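Long-range contacts in voltage-sensor containing phosphatase (Ciona intestinalis, PDB 3V0D), which probably dephosphorylates phosphoinositides at the membrane under control of a voltage sensor, using a PTEN-like phosphatase domain joined to a C2 domain: residues A[23-28]-A[49-54]; A[38-43]-A[76-81]; A[209-214]-A[252-257]; A[272-277]-A[288-293]. The protein carries 1 engineered substitution. All coordinates share one frame; numbering follows the deposited sequence.

Contact 1: residues A[23-28]-A[49-54]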
loop_
_atom_site.group_PDB
_atom_site.type_symbol
_atom_site.label_atom_id
_atom_site.label_comp_id
_atom_site.label_asym_id
_atom_site.label_seq_id
_atom_site.Cartn_x
_atom_site.Cartn_y
_atom_site.Cartn_z
ATOM N N PHE A 23 18.809 -22.645 -11.918
ATOM C CA PHE A 23 18.350 -21.282 -11.643
ATOM C C PHE A 23 18.753 -20.878 -10.243
ATOM O O PHE A 23 18.870 -21.720 -9.341
ATOM C CB PHE A 23 16.831 -21.172 -11.777
ATOM C CG PHE A 23 16.339 -21.391 -13.172
ATOM C CD1 PHE A 23 15.853 -22.635 -13.570
ATOM C CD2 PHE A 23 16.379 -20.356 -14.103
ATOM C CE1 PHE A 23 15.402 -22.834 -14.870
ATOM C CE2 PHE A 23 15.919 -20.547 -15.405
ATOM C CZ PHE A 23 15.441 -21.778 -15.794
ATOM N N ASP A 24 18.983 -19.587 -10.071
ATOM C CA ASP A 24 19.259 -19.019 -8.774
ATOM C C ASP A 24 18.585 -17.659 -8.774
ATOM O O ASP A 24 19.165 -16.681 -9.239
ATOM C CB ASP A 24 20.772 -18.909 -8.545
ATOM C CG ASP A 24 21.120 -18.556 -7.115
ATOM O OD1 ASP A 24 22.295 -18.757 -6.737
ATOM O OD2 ASP A 24 20.240 -18.084 -6.365
ATOM N N LEU A 25 17.357 -17.614 -8.260
ATOM C CA LEU A 25 16.514 -16.420 -8.358
ATOM C C LEU A 25 15.819 -16.080 -7.046
ATOM O O LEU A 25 15.482 -16.978 -6.263
ATOM C CB LEU A 25 15.453 -16.610 -9.458
ATOM C CG LEU A 25 15.960 -16.735 -10.903
ATOM C CD1 LEU A 25 14.834 -17.182 -11.828
ATOM C CD2 LEU A 25 16.571 -15.422 -11.407
ATOM N N ASP A 26 15.584 -14.784 -6.838
ATOM C CA ASP A 26 14.729 -14.300 -5.764
ATOM C C ASP A 26 13.275 -14.470 -6.240
ATOM O O ASP A 26 12.722 -13.615 -6.935
ATOM C CB ASP A 26 15.064 -12.832 -5.461
ATOM C CG ASP A 26 14.323 -12.276 -4.249
ATOM O OD1 ASP A 26 13.429 -12.952 -3.704
ATOM O OD2 ASP A 26 14.700 -11.161 -3.800
ATOM N N LEU A 27 12.671 -15.597 -5.889
ATOM C CA LEU A 27 11.409 -16.033 -6.463
ATOM C C LEU A 27 10.853 -17.065 -5.504
ATOM O O LEU A 27 11.583 -17.957 -5.049
ATOM C CB LEU A 27 11.681 -16.626 -7.851
ATOM C CG LEU A 27 10.497 -17.138 -8.679
ATOM C CD1 LEU A 27 10.817 -17.066 -10.164
ATOM C CD2 LEU A 27 10.078 -18.585 -8.283
ATOM N N THR A 28 9.562 -16.931 -5.204
ATOM C CA THR A 28 8.902 -17.770 -4.221
ATOM C C THR A 28 7.597 -18.290 -4.795
ATOM O O THR A 28 6.769 -17.490 -5.259
ATOM C CB THR A 28 8.565 -16.945 -2.950
ATOM O OG1 THR A 28 9.756 -16.340 -2.420
ATOM C CG2 THR A 28 7.849 -17.788 -1.885
ATOM N N ARG A 49 20.292 -9.130 -7.738
ATOM C CA ARG A 49 19.183 -8.943 -8.665
ATOM C C ARG A 49 18.938 -10.170 -9.527
ATOM O O ARG A 49 19.853 -10.973 -9.768
ATOM C CB ARG A 49 19.416 -7.707 -9.519
ATOM C CG ARG A 49 20.704 -7.754 -10.288
ATOM C CD ARG A 49 21.300 -6.353 -10.550
ATOM N NE ARG A 49 20.906 -5.845 -11.870
ATOM C CZ ARG A 49 20.748 -4.561 -12.182
ATOM N NH1 ARG A 49 20.950 -3.615 -11.271
ATOM N NH2 ARG A 49 20.380 -4.218 -13.415
ATOM N N ASN A 50 17.697 -10.301 -9.985
ATOM C CA ASN A 50 17.299 -11.345 -10.899
ATOM C C ASN A 50 17.475 -10.844 -12.322
ATOM O O ASN A 50 16.768 -9.963 -12.742
ATOM C CB ASN A 50 15.796 -11.621 -10.753
ATOM C CG ASN A 50 15.416 -12.383 -9.491
ATOM O OD1 ASN A 50 16.266 -12.757 -8.672
ATOM N ND2 ASN A 50 14.105 -12.595 -9.321
ATOM N N PRO A 51 18.436 -11.386 -13.078
ATOM C CA PRO A 51 18.604 -10.920 -14.462
ATOM C C PRO A 51 17.384 -11.284 -15.291
ATOM O O PRO A 51 16.906 -12.425 -15.228
ATOM C CB PRO A 51 19.840 -11.689 -14.939
ATOM C CG PRO A 51 20.546 -12.140 -13.686
ATOM C CD PRO A 51 19.423 -12.411 -12.710
ATOM N N ILE A 52 16.884 -10.325 -16.066
ATOM C CA ILE A 52 15.659 -10.547 -16.849
ATOM C C ILE A 52 15.769 -11.746 -17.804
ATOM O O ILE A 52 14.791 -12.467 -17.989
ATOM C CB ILE A 52 15.217 -9.273 -17.598
ATOM C CG1 ILE A 52 13.845 -9.470 -18.245
ATOM C CG2 ILE A 52 16.273 -8.830 -18.625
ATOM C CD1 ILE A 52 13.142 -8.156 -18.560
ATOM N N GLY A 53 16.953 -11.970 -18.378
ATOM C CA GLY A 53 17.167 -13.138 -19.225
ATOM C C GLY A 53 16.924 -14.442 -18.481
ATOM O O GLY A 53 16.341 -15.381 -19.038
ATOM N N GLU A 54 17.355 -14.509 -17.219
ATOM C CA GLU A 54 17.144 -15.703 -16.412
ATOM C C GLU A 54 15.690 -15.860 -15.970
ATOM O O GLU A 54 15.160 -16.959 -15.941
ATOM C CB GLU A 54 18.084 -15.707 -15.197
ATOM C CG GLU A 54 19.519 -16.064 -15.561
ATOM C CD GLU A 54 19.583 -17.480 -16.074
ATOM O OE1 GLU A 54 19.484 -18.405 -15.244
ATOM O OE2 GLU A 54 19.667 -17.672 -17.308
HETATM O O HOH W 1 19.402 -18.064 -12.607
#

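Contact 2: residues A[38-43]-A[76-81]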
loop_
_atom_site.group_PDB
_atom_site.type_symbol
_atom_site.label_atom_id
_atom_site.label_comp_id
_atom_site.label_asym_id
_atom_site.label_seq_id
_atom_site.Cartn_x
_atom_site.Cartn_y
_atom_site.Cartn_z
ATOM N N SER A 38 11.156 -10.613 -7.102
ATOM C CA SER A 38 11.703 -9.267 -7.217
ATOM C C SER A 38 11.757 -8.817 -8.684
ATOM O O SER A 38 11.316 -9.540 -9.596
ATOM C CB SER A 38 13.072 -9.205 -6.543
ATOM O OG SER A 38 13.916 -10.171 -7.092
ATOM N N PHE A 39 12.270 -7.610 -8.905
ATOM C CA PHE A 39 12.217 -7.017 -10.226
ATOM C C PHE A 39 13.127 -7.754 -11.234
ATOM O O PHE A 39 14.289 -8.049 -10.916
ATOM C CB PHE A 39 12.674 -5.570 -10.135
ATOM C CG PHE A 39 12.314 -4.752 -11.345
ATOM C CD1 PHE A 39 11.062 -4.152 -11.421
ATOM C CD2 PHE A 39 13.196 -4.565 -12.402
ATOM C CE1 PHE A 39 10.681 -3.397 -12.507
ATOM C CE2 PHE A 39 12.820 -3.788 -13.516
ATOM C CZ PHE A 39 11.553 -3.212 -13.556
ATOM N N PRO A 40 12.627 -8.058 -12.450
ATOM C CA PRO A 40 13.489 -8.676 -13.479
ATOM C C PRO A 40 14.377 -7.582 -14.064
ATOM O O PRO A 40 13.912 -6.723 -14.831
ATOM C CB PRO A 40 12.493 -9.230 -14.514
ATOM C CG PRO A 40 11.194 -8.664 -14.225
ATOM C CD PRO A 40 11.238 -7.905 -12.926
ATOM N N SER A 41 15.656 -7.628 -13.703
ATOM C CA SER A 41 16.550 -6.499 -13.882
ATOM C C SER A 41 17.347 -6.552 -15.180
ATOM O O SER A 41 17.579 -7.619 -15.747
ATOM C CB SER A 41 17.476 -6.435 -12.676
ATOM O OG SER A 41 16.700 -6.341 -11.494
ATOM N N SER A 42 17.772 -5.370 -15.626
ATOM C CA SER A 42 18.459 -5.190 -16.892
ATOM C C SER A 42 19.838 -5.791 -16.846
ATOM O O SER A 42 20.505 -5.763 -15.803
ATOM C CB SER A 42 18.554 -3.700 -17.250
ATOM O OG SER A 42 19.276 -2.967 -16.272
ATOM N N GLY A 43 20.257 -6.334 -17.986
ATOM C CA GLY A 43 21.604 -6.879 -18.118
ATOM C C GLY A 43 21.822 -8.196 -17.385
ATOM O O GLY A 43 20.879 -8.785 -16.823
ATOM N N ARG A 76 9.270 1.783 -13.097
ATOM C CA ARG A 76 10.121 1.119 -14.089
ATOM C C ARG A 76 9.367 -0.001 -14.773
ATOM O O ARG A 76 8.787 -0.858 -14.088
ATOM C CB ARG A 76 11.384 0.481 -13.444
ATOM C CG ARG A 76 12.492 1.407 -13.013
ATOM C CD ARG A 76 13.731 0.589 -12.643
ATOM N NE ARG A 76 13.537 -0.251 -11.459
ATOM C CZ ARG A 76 14.420 -1.146 -11.010
ATOM N NH1 ARG A 76 15.565 -1.349 -11.657
ATOM N NH2 ARG A 76 14.161 -1.840 -9.902
ATOM N N GLY A 77 9.382 0.018 -16.116
ATOM C CA GLY A 77 9.036 -1.149 -16.920
ATOM C C GLY A 77 10.301 -1.781 -17.482
ATOM O O GLY A 77 11.400 -1.613 -16.969
ATOM N N TYR A 78 10.125 -2.541 -18.556
ATOM C CA TYR A 78 11.180 -3.315 -19.190
ATOM C C TYR A 78 10.638 -3.812 -20.528
ATOM O O TYR A 78 9.460 -3.584 -20.844
ATOM C CB TYR A 78 11.680 -4.499 -18.326
ATOM C CG TYR A 78 10.602 -5.311 -17.647
ATOM C CD1 TYR A 78 9.876 -6.295 -18.323
ATOM C CD2 TYR A 78 10.333 -5.120 -16.304
ATOM C CE1 TYR A 78 8.883 -7.035 -17.674
ATOM C CE2 TYR A 78 9.367 -5.845 -15.664
ATOM C CZ TYR A 78 8.650 -6.812 -16.335
ATOM O OH TYR A 78 7.693 -7.567 -15.701
ATOM N N ASP A 79 11.489 -4.485 -21.298
ATOM C CA ASP A 79 11.098 -5.092 -22.568
ATOM C C ASP A 79 10.208 -6.304 -22.309
ATOM O O ASP A 79 10.680 -7.408 -21.995
ATOM C CB ASP A 79 12.363 -5.498 -23.338
ATOM C CG ASP A 79 12.058 -6.229 -24.623
ATOM O OD1 ASP A 79 10.871 -6.312 -25.001
ATOM O OD2 ASP A 79 13.013 -6.729 -25.244
ATOM N N GLU A 80 8.904 -6.103 -22.443
ATOM C CA GLU A 80 7.927 -7.145 -22.116
ATOM C C GLU A 80 7.896 -8.252 -23.152
ATOM O O GLU A 80 7.336 -9.321 -22.906
ATOM C CB GLU A 80 6.548 -6.531 -21.917
ATOM C CG GLU A 80 6.541 -5.566 -20.744
ATOM C CD GLU A 80 5.236 -4.830 -20.536
ATOM O OE1 GLU A 80 4.305 -5.007 -21.352
ATOM O OE2 GLU A 80 5.156 -4.047 -19.568
ATOM N N THR A 81 8.503 -8.005 -24.317
ATOM C CA THR A 81 8.626 -9.060 -25.308
ATOM C C THR A 81 9.551 -10.184 -24.845
ATOM O O THR A 81 9.428 -11.319 -25.318
ATOM C CB THR A 81 8.937 -8.469 -26.691
ATOM O OG1 THR A 81 7.890 -7.510 -27.000
ATOM C CG2 THR A 81 8.982 -9.548 -27.778
#

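Contact 3: residues A[209-214]-A[252-257]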
loop_
_atom_site.group_PDB
_atom_site.type_symbol
_atom_site.label_atom_id
_atom_site.label_comp_id
_atom_site.label_asym_id
_atom_site.label_seq_id
_atom_site.Cartn_x
_atom_site.Cartn_y
_atom_site.Cartn_z
ATOM N N ILE A 209 -4.769 15.595 15.727
ATOM C CA ILE A 209 -3.656 14.708 16.023
ATOM C C ILE A 209 -3.482 14.660 17.535
ATOM O O ILE A 209 -3.282 15.694 18.177
ATOM C CB ILE A 209 -2.358 15.182 15.366
ATOM C CG1 ILE A 209 -2.564 15.427 13.866
ATOM C CG2 ILE A 209 -1.232 14.198 15.646
ATOM C CD1 ILE A 209 -1.351 16.009 13.139
ATOM N N THR A 210 -3.561 13.450 18.082
ATOM C CA THR A 210 -3.370 13.227 19.519
ATOM C C THR A 210 -1.958 12.761 19.818
ATOM O O THR A 210 -1.284 12.228 18.946
ATOM C CB THR A 210 -4.383 12.198 20.046
ATOM O OG1 THR A 210 -4.172 10.937 19.388
ATOM C CG2 THR A 210 -5.805 12.704 19.832
ATOM N N ALA A 211 -1.523 12.959 21.069
ATOM C CA ALA A 211 -0.160 12.634 21.505
ATOM C C ALA A 211 0.866 13.413 20.703
ATOM O O ALA A 211 1.855 12.862 20.215
ATOM C CB ALA A 211 0.122 11.115 21.514
ATOM N N ILE A 212 0.689 14.724 20.687
ATOM C CA ILE A 212 1.564 15.575 19.878
ATOM C C ILE A 212 2.903 15.895 20.564
ATOM O O ILE A 212 3.889 16.167 19.886
ATOM C CB ILE A 212 0.797 16.845 19.401
ATOM C CG1 ILE A 212 1.535 17.583 18.266
ATOM C CG2 ILE A 212 0.505 17.812 20.562
ATOM C CD1 ILE A 212 1.564 16.815 16.953
ATOM N N GLN A 213 2.964 15.849 21.900
ATOM C CA GLN A 213 4.223 16.121 22.584
ATOM C C GLN A 213 5.319 15.199 22.048
ATOM O O GLN A 213 5.085 14.007 21.867
ATOM C CB GLN A 213 4.051 15.976 24.107
ATOM C CG GLN A 213 5.342 15.776 24.939
ATOM C CD GLN A 213 5.612 14.304 25.248
ATOM O OE1 GLN A 213 4.919 13.688 26.064
ATOM N NE2 GLN A 213 6.636 13.747 24.626
ATOM N N GLY A 214 6.505 15.767 21.803
ATOM C CA GLY A 214 7.664 15.022 21.327
ATOM C C GLY A 214 7.667 14.785 19.824
ATOM O O GLY A 214 8.642 14.238 19.308
ATOM N N THR A 252 -2.952 20.572 27.557
ATOM C CA THR A 252 -3.477 19.703 28.610
ATOM C C THR A 252 -4.007 18.393 28.040
ATOM O O THR A 252 -3.786 17.330 28.627
ATOM C CB THR A 252 -4.514 20.429 29.475
ATOM O OG1 THR A 252 -5.553 20.970 28.649
ATOM C CG2 THR A 252 -3.830 21.561 30.193
ATOM N N ASP A 253 -4.644 18.462 26.867
ATOM C CA ASP A 253 -5.159 17.276 26.191
ATOM C C ASP A 253 -4.106 16.669 25.258
ATOM O O ASP A 253 -4.330 15.604 24.698
ATOM C CB ASP A 253 -6.449 17.604 25.429
ATOM C CG ASP A 253 -7.660 17.720 26.342
ATOM O OD1 ASP A 253 -7.522 17.391 27.541
ATOM O OD2 ASP A 253 -8.744 18.152 25.867
ATOM N N ASP A 254 -2.955 17.335 25.143
ATOM C CA ASP A 254 -1.824 16.895 24.316
ATOM C C ASP A 254 -2.252 16.632 22.868
ATOM O O ASP A 254 -1.951 15.582 22.288
ATOM C CB ASP A 254 -1.148 15.657 24.936
ATOM C CG ASP A 254 0.189 15.318 24.297
ATOM O OD1 ASP A 254 0.650 14.166 24.461
ATOM O OD2 ASP A 254 0.784 16.190 23.628
ATOM N N CYS A 255 -2.930 17.617 22.281
ATOM C CA CYS A 255 -3.519 17.429 20.949
ATOM C C CYS A 255 -3.538 18.723 20.155
ATOM O O CYS A 255 -3.523 19.841 20.703
ATOM C CB CYS A 255 -4.888 16.787 20.959
ATOM S SG CYS A 255 -6.085 17.871 21.645
ATOM N N VAL A 256 -3.520 18.559 18.840
ATOM C CA VAL A 256 -3.770 19.688 17.941
ATOM C C VAL A 256 -5.007 19.380 17.120
ATOM O O VAL A 256 -5.267 18.227 16.734
ATOM C CB VAL A 256 -2.582 20.050 17.022
ATOM C CG1 VAL A 256 -1.420 20.630 17.785
ATOM C CG2 VAL A 256 -2.174 18.886 16.233
ATOM N N THR A 257 -5.780 20.434 16.910
ATOM C CA THR A 257 -6.941 20.407 16.071
ATOM C C THR A 257 -6.773 21.521 15.022
ATOM O O THR A 257 -6.433 22.643 15.372
ATOM C CB THR A 257 -8.186 20.597 16.954
ATOM O OG1 THR A 257 -8.104 19.719 18.092
ATOM C CG2 THR A 257 -9.404 20.268 16.179
HETATM O O HOH W 2 -4.158 13.496 23.078
HETATM O O HOH W 3 2.289 14.093 26.790
#

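Contact 4: residues A[272-277]-A[288-293]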
loop_
_atom_site.group_PDB
_atom_site.type_symbol
_atom_site.label_atom_id
_atom_site.label_comp_id
_atom_site.label_asym_id
_atom_site.label_seq_id
_atom_site.Cartn_x
_atom_site.Cartn_y
_atom_site.Cartn_z
ATOM N N VAL A 272 -2.821 11.273 2.062
ATOM C CA VAL A 272 -2.625 12.432 2.922
ATOM C C VAL A 272 -1.227 12.317 3.496
ATOM O O VAL A 272 -0.886 11.302 4.126
ATOM C CB VAL A 272 -3.674 12.469 4.045
ATOM C CG1 VAL A 272 -3.521 13.729 4.859
ATOM C CG2 VAL A 272 -5.088 12.378 3.454
ATOM N N ARG A 273 -0.401 13.332 3.258
ATOM C CA ARG A 273 0.996 13.347 3.698
ATOM C C ARG A 273 1.190 14.467 4.698
ATOM O O ARG A 273 0.730 15.597 4.486
ATOM C CB ARG A 273 1.939 13.584 2.520
ATOM C CG ARG A 273 1.860 12.477 1.467
ATOM C CD ARG A 273 2.700 12.826 0.211
ATOM N NE ARG A 273 4.129 12.840 0.503
ATOM C CZ ARG A 273 4.876 13.929 0.636
ATOM N NH1 ARG A 273 4.381 15.140 0.426
ATOM N NH2 ARG A 273 6.143 13.780 0.983
ATOM N N PHE A 274 1.916 14.175 5.762
ATOM C CA PHE A 274 2.258 15.172 6.778
ATOM C C PHE A 274 3.746 15.413 6.716
ATOM O O PHE A 274 4.553 14.478 6.842
ATOM C CB PHE A 274 1.829 14.722 8.183
ATOM C CG PHE A 274 0.358 14.636 8.326
ATOM C CD1 PHE A 274 -0.327 13.511 7.853
ATOM C CD2 PHE A 274 -0.375 15.680 8.885
ATOM C CE1 PHE A 274 -1.701 13.414 7.947
ATOM C CE2 PHE A 274 -1.783 15.583 8.995
ATOM C CZ PHE A 274 -2.437 14.438 8.499
ATOM N N MET A 275 4.105 16.685 6.524
ATOM C CA MET A 275 5.491 17.142 6.418
ATOM C C MET A 275 5.839 17.987 7.629
ATOM O O MET A 275 4.944 18.521 8.295
ATOM C CB MET A 275 5.665 17.933 5.115
ATOM C CG MET A 275 5.531 17.048 3.879
ATOM S SD MET A 275 5.371 17.924 2.333
ATOM C CE MET A 275 3.706 18.535 2.521
ATOM N N SER A 276 7.137 18.127 7.886
ATOM C CA SER A 276 7.569 18.896 9.035
ATOM C C SER A 276 8.808 19.694 8.744
ATOM O O SER A 276 9.723 19.216 8.067
ATOM C CB SER A 276 7.869 17.948 10.188
ATOM O OG SER A 276 8.418 18.625 11.298
ATOM N N THR A 277 8.869 20.900 9.299
ATOM C CA THR A 277 10.092 21.683 9.271
ATOM C C THR A 277 11.070 21.287 10.380
ATOM O O THR A 277 12.175 21.818 10.434
ATOM C CB THR A 277 9.770 23.179 9.403
ATOM O OG1 THR A 277 9.066 23.389 10.619
ATOM C CG2 THR A 277 8.964 23.679 8.214
ATOM N N CYS A 288 8.450 11.718 3.974
ATOM C CA CYS A 288 7.780 12.516 5.005
ATOM C C CYS A 288 7.705 11.753 6.312
ATOM O O CYS A 288 7.867 10.522 6.332
ATOM C CB CYS A 288 6.386 12.987 4.538
ATOM S SG CYS A 288 5.180 11.665 4.322
ATOM N N PRO A 289 7.444 12.459 7.420
ATOM C CA PRO A 289 7.279 11.756 8.697
ATOM C C PRO A 289 6.148 10.741 8.718
ATOM O O PRO A 289 6.379 9.633 9.176
ATOM C CB PRO A 289 7.063 12.890 9.700
ATOM C CG PRO A 289 7.866 14.036 9.104
ATOM C CD PRO A 289 7.597 13.923 7.616
ATOM N N PHE A 290 4.938 11.073 8.242
ATOM C CA PHE A 290 3.857 10.090 8.279
ATOM C C PHE A 290 2.805 10.423 7.242
ATOM O O PHE A 290 2.651 11.589 6.867
ATOM C CB PHE A 290 3.257 9.937 9.696
ATOM C CG PHE A 290 2.754 11.212 10.337
ATOM C CD1 PHE A 290 1.415 11.563 10.284
ATOM C CD2 PHE A 290 3.617 12.015 11.093
ATOM C CE1 PHE A 290 0.932 12.719 10.912
ATOM C CE2 PHE A 290 3.159 13.170 11.693
ATOM C CZ PHE A 290 1.824 13.518 11.625
ATOM N N TYR A 291 2.119 9.387 6.765
ATOM C CA TYR A 291 1.152 9.553 5.664
ATOM C C TYR A 291 0.176 8.399 5.716
ATOM O O TYR A 291 0.401 7.414 6.442
ATOM C CB TYR A 291 1.856 9.644 4.297
ATOM C CG TYR A 291 2.605 8.386 3.858
ATOM C CD1 TYR A 291 2.085 7.564 2.842
ATOM C CD2 TYR A 291 3.813 7.990 4.461
ATOM C CE1 TYR A 291 2.733 6.433 2.432
ATOM C CE2 TYR A 291 4.469 6.851 4.061
ATOM C CZ TYR A 291 3.913 6.051 3.055
ATOM O OH TYR A 291 4.609 4.917 2.704
ATOM N N PHE A 292 -0.894 8.465 4.919
ATOM C CA PHE A 292 -1.811 7.337 4.809
ATOM C C PHE A 292 -2.701 7.514 3.589
ATOM O O PHE A 292 -2.897 8.627 3.102
ATOM C CB PHE A 292 -2.665 7.144 6.093
ATOM C CG PHE A 292 -3.453 8.340 6.483
ATOM C CD1 PHE A 292 -4.714 8.594 5.933
ATOM C CD2 PHE A 292 -2.957 9.194 7.468
ATOM C CE1 PHE A 292 -5.455 9.691 6.353
ATOM C CE2 PHE A 292 -3.705 10.283 7.903
ATOM C CZ PHE A 292 -4.926 10.544 7.336
ATOM N N TRP A 293 -3.316 6.402 3.180
ATOM C CA TRP A 293 -4.352 6.368 2.152
ATOM C C TRP A 293 -5.682 5.950 2.726
ATOM O O TRP A 293 -5.754 5.103 3.624
ATOM C CB TRP A 293 -4.008 5.353 1.082
ATOM C CG TRP A 293 -2.834 5.671 0.229
ATOM C CD1 TRP A 293 -1.499 5.514 0.512
ATOM C CD2 TRP A 293 -2.892 6.100 -1.127
ATOM N NE1 TRP A 293 -0.730 5.820 -0.589
ATOM C CE2 TRP A 293 -1.574 6.184 -1.607
ATOM C CE3 TRP A 293 -3.951 6.410 -1.993
ATOM C CZ2 TRP A 293 -1.278 6.545 -2.914
ATOM C CZ3 TRP A 293 -3.658 6.769 -3.291
ATOM C CH2 TRP A 293 -2.327 6.831 -3.739
#

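Contact 1: residues A[23-28]-A[49-54]
In the PTEN-like phosphatase domain, the chain turns a corner at Asp-26 between strand 23-25 and strand 27-29, and the side-chain amide of Asn-50 holds that corner by both backbone polar atoms of the one residue. Asp-26 N donates to Asn-50 OD1 at 2.8 Å with an N-H...O angle of 162°, tilted modestly from the carbonyl plane. Asn-50 ND2 returns a bond of 2.9 Å to Asp-26 O, which lies close to the plane of the amide although ND2 itself stands well above the carbonyl plane of Asp-26. With two bonds to one residue, the amide acts much as a neighbouring strand would and its rotation is fixed. The Asp-26 carboxylate turns elsewhere, CG being anti to the backbone N (chi1 -174°), and forms a salt bridge with Arg-161. Beside the corner, Leu-25 crosses Asn-50 obliquely, its CD2 lying 3.8 Å from Asn-50 CG; the same methyl approaches Pro-51 CD and Glu-54 CB.

Pro-51 is the N-cap of helix 52-62, so the apolar contact of Leu-25 reaches the first turn of that helix. Phe-23 packs further along the same turn, its CE2 3.7 Å from Glu-54 O, while Phe-58 meets its ring edge-to-face. Glu-54 OE1 forms a salt bridge with Arg-57 and also accepts a hydrogen bond from a water at 2.7 Å; the same water accepts one from Asp-24 N at 3.0 Å, linking strand 23-25 to the helix.

Contact 2: residues A[38-43]-A[76-81]
Phe-39 receives Arg-76 on one face and Pro-40 on the opposite face. The guanidinium of Arg-76, in the one of two deposited conformers described here, lies flat on the phenyl ring with the planes 10° apart and CZ 4.0 Å from the ring centroid, a cation-pi stack. NH2 is the nearest of its atoms, 3.7 Å from Phe-39 CG. The second conformer means that the stack may be only partly populated; the residue also touches a crystal neighbour, which may influence its position. At the rim of the phenyl ring and in its plane lie two backbone oxygens, with Arg-76 O 3.5 Å from Phe-39 CE1 and Gly-77 O 3.8 Å from Phe-39 CZ.

Tyr-78 presents its edge in an offset edge-to-face pair, its CD2 3.6 Å from Phe-39 CZ and the planes at 78°. Its CG, between the backbone N and carbonyl carbon (chi1 44°), starts the ring off toward Phe-39 and Pro-40. Pro-40 CG meets the same tyrosine at CE2, 3.7 Å away. The contact thus joins strand 34-41 of the central mixed sheet to the loop between strands 67-73 and 87-92. Both sides lean on the phosphatase signature loop, whose catalytic cysteine is engineered to serine: Tyr-78 OH is hydrogen-bonded to His-125 NE2, the imidazole of His-125 meets the Phe-39 ring, and the backbones of Phe-39 and Lys-127 are hydrogen-bonded. Asn-71 ND2 donates to Arg-76 O.

Contact 3: residues A[209-214]-A[252-257]
The flat carboxylate of Asp-254, in a G1 beta bulge at the start of strand 255-260 of the C2 domain, turns one face to the backbone of Ala-211 and Ile-212, with OD1 3.4 Å from Ala-211 CA, while a water on the side of the opposite face donates to OD1. Gln-213 N donates at 2.8 Å, meeting the syn lone pair of Asp-254 OD2. CG of Asp-254 is anti to the backbone N (chi1 -168°), which carries the group across to segment 209-214, and Ile-212 CG2 comes within 3.5 Å of OD2 from the same face as the backbone. Outside the two segments, Arg-324 forms a salt bridge with OD1.

In the bulge Asp-254 and Cys-255 both face Asp-250. The aspartate backbone takes the positive phi of that motif (54°), and its O accepts a bond from Ile-212 N at 3.2 Å, the donor standing well above the carbonyl plane. The bulge thus meets segment 209-214 where that chain leaves strand 202-210.

Beyond it, regular antiparallel pairing begins. Ile-209 and Val-256 exchange both backbone bonds as a hydrogen-bonded pair, whereas Thr-210 and Cys-255 form a non-hydrogen-bonded pair. Ile-209 and Val-256 share the face of the sheet that turns toward Leu-223 of strand 223-229, on which Ile-209 packs. There Val-256 CG2 touches Ile-209 CB at 3.8 Å, and one residue before Val-256, Cys-255 CA approaches Ile-209 O at 3.3 Å in a CA-H...O contact.

Contact 4: residues A[272-277]-A[288-293]
Val-272 N donates to Phe-292 O at 2.8 Å, nearly along the C=O axis, and Phe-292 N answers to Val-272 O. Two residues on, Phe-274 N bonds to Phe-290 O at 2.9 Å. Strand 290-295, outermost in its C2-domain sheet within the chain, runs antiparallel to the inner strand 269-276 (172° between the short segments). The side chains of these pairs share one face. There the rings of Phe-274 and Phe-290 lie near parallel (18°) but slid apart, so that overlap is slight: Phe-290 CE1 sits over the rim of the Phe-274 ring, 3.3 Å from CG. In return Phe-274 CB stands over the Phe-290 ring, 3.7 Å from its centroid, a CH-pi contact. Phe-292 receives Val-272 CB over its face in the same way, and its CE2 touches Phe-274 CE1 at 3.7 Å. Beyond the paired residues Pro-289 CD rests 3.2 Å from Phe-274 O.

On the other face, Arg-273 reaches Cys-288 CB with NH2 while its NE forms a salt bridge with Asp-286. Val-329 of strand 328-335 packs against Phe-274, Phe-290 and Phe-292 across the beta sandwich. Toward the phosphatase domain, Tyr-291 OH is hydrogen-bonded to His-95 O, and Trp-293 lies against helix 176-191.

From the N terminus, contact 1 closes a loop of 20 residues, bringing strand 23-25 and the corner at Asp-26 onto the start of helix 52-62. Contact 2, closing 32 residues, begins within that loop and ends beyond it, so the two cross; strand 34-41, which carries its first segment, pairs with strands 27-29 and 50-51 of contact 1, and Ser-41 is probably hydrogen-bonded to Asn-50 and Ile-52. Contacts 3 and 4 follow in series in the C2 domain, closing 37 and 10 residues and joining strands 202-210 to 255-260 and 269-276 to 290-295. They touch at Ile-209 CD1 and Phe-274 CE2, 4.2 Å apart, one from each sheet. The phosphatase pair and the C2 pair do not touch.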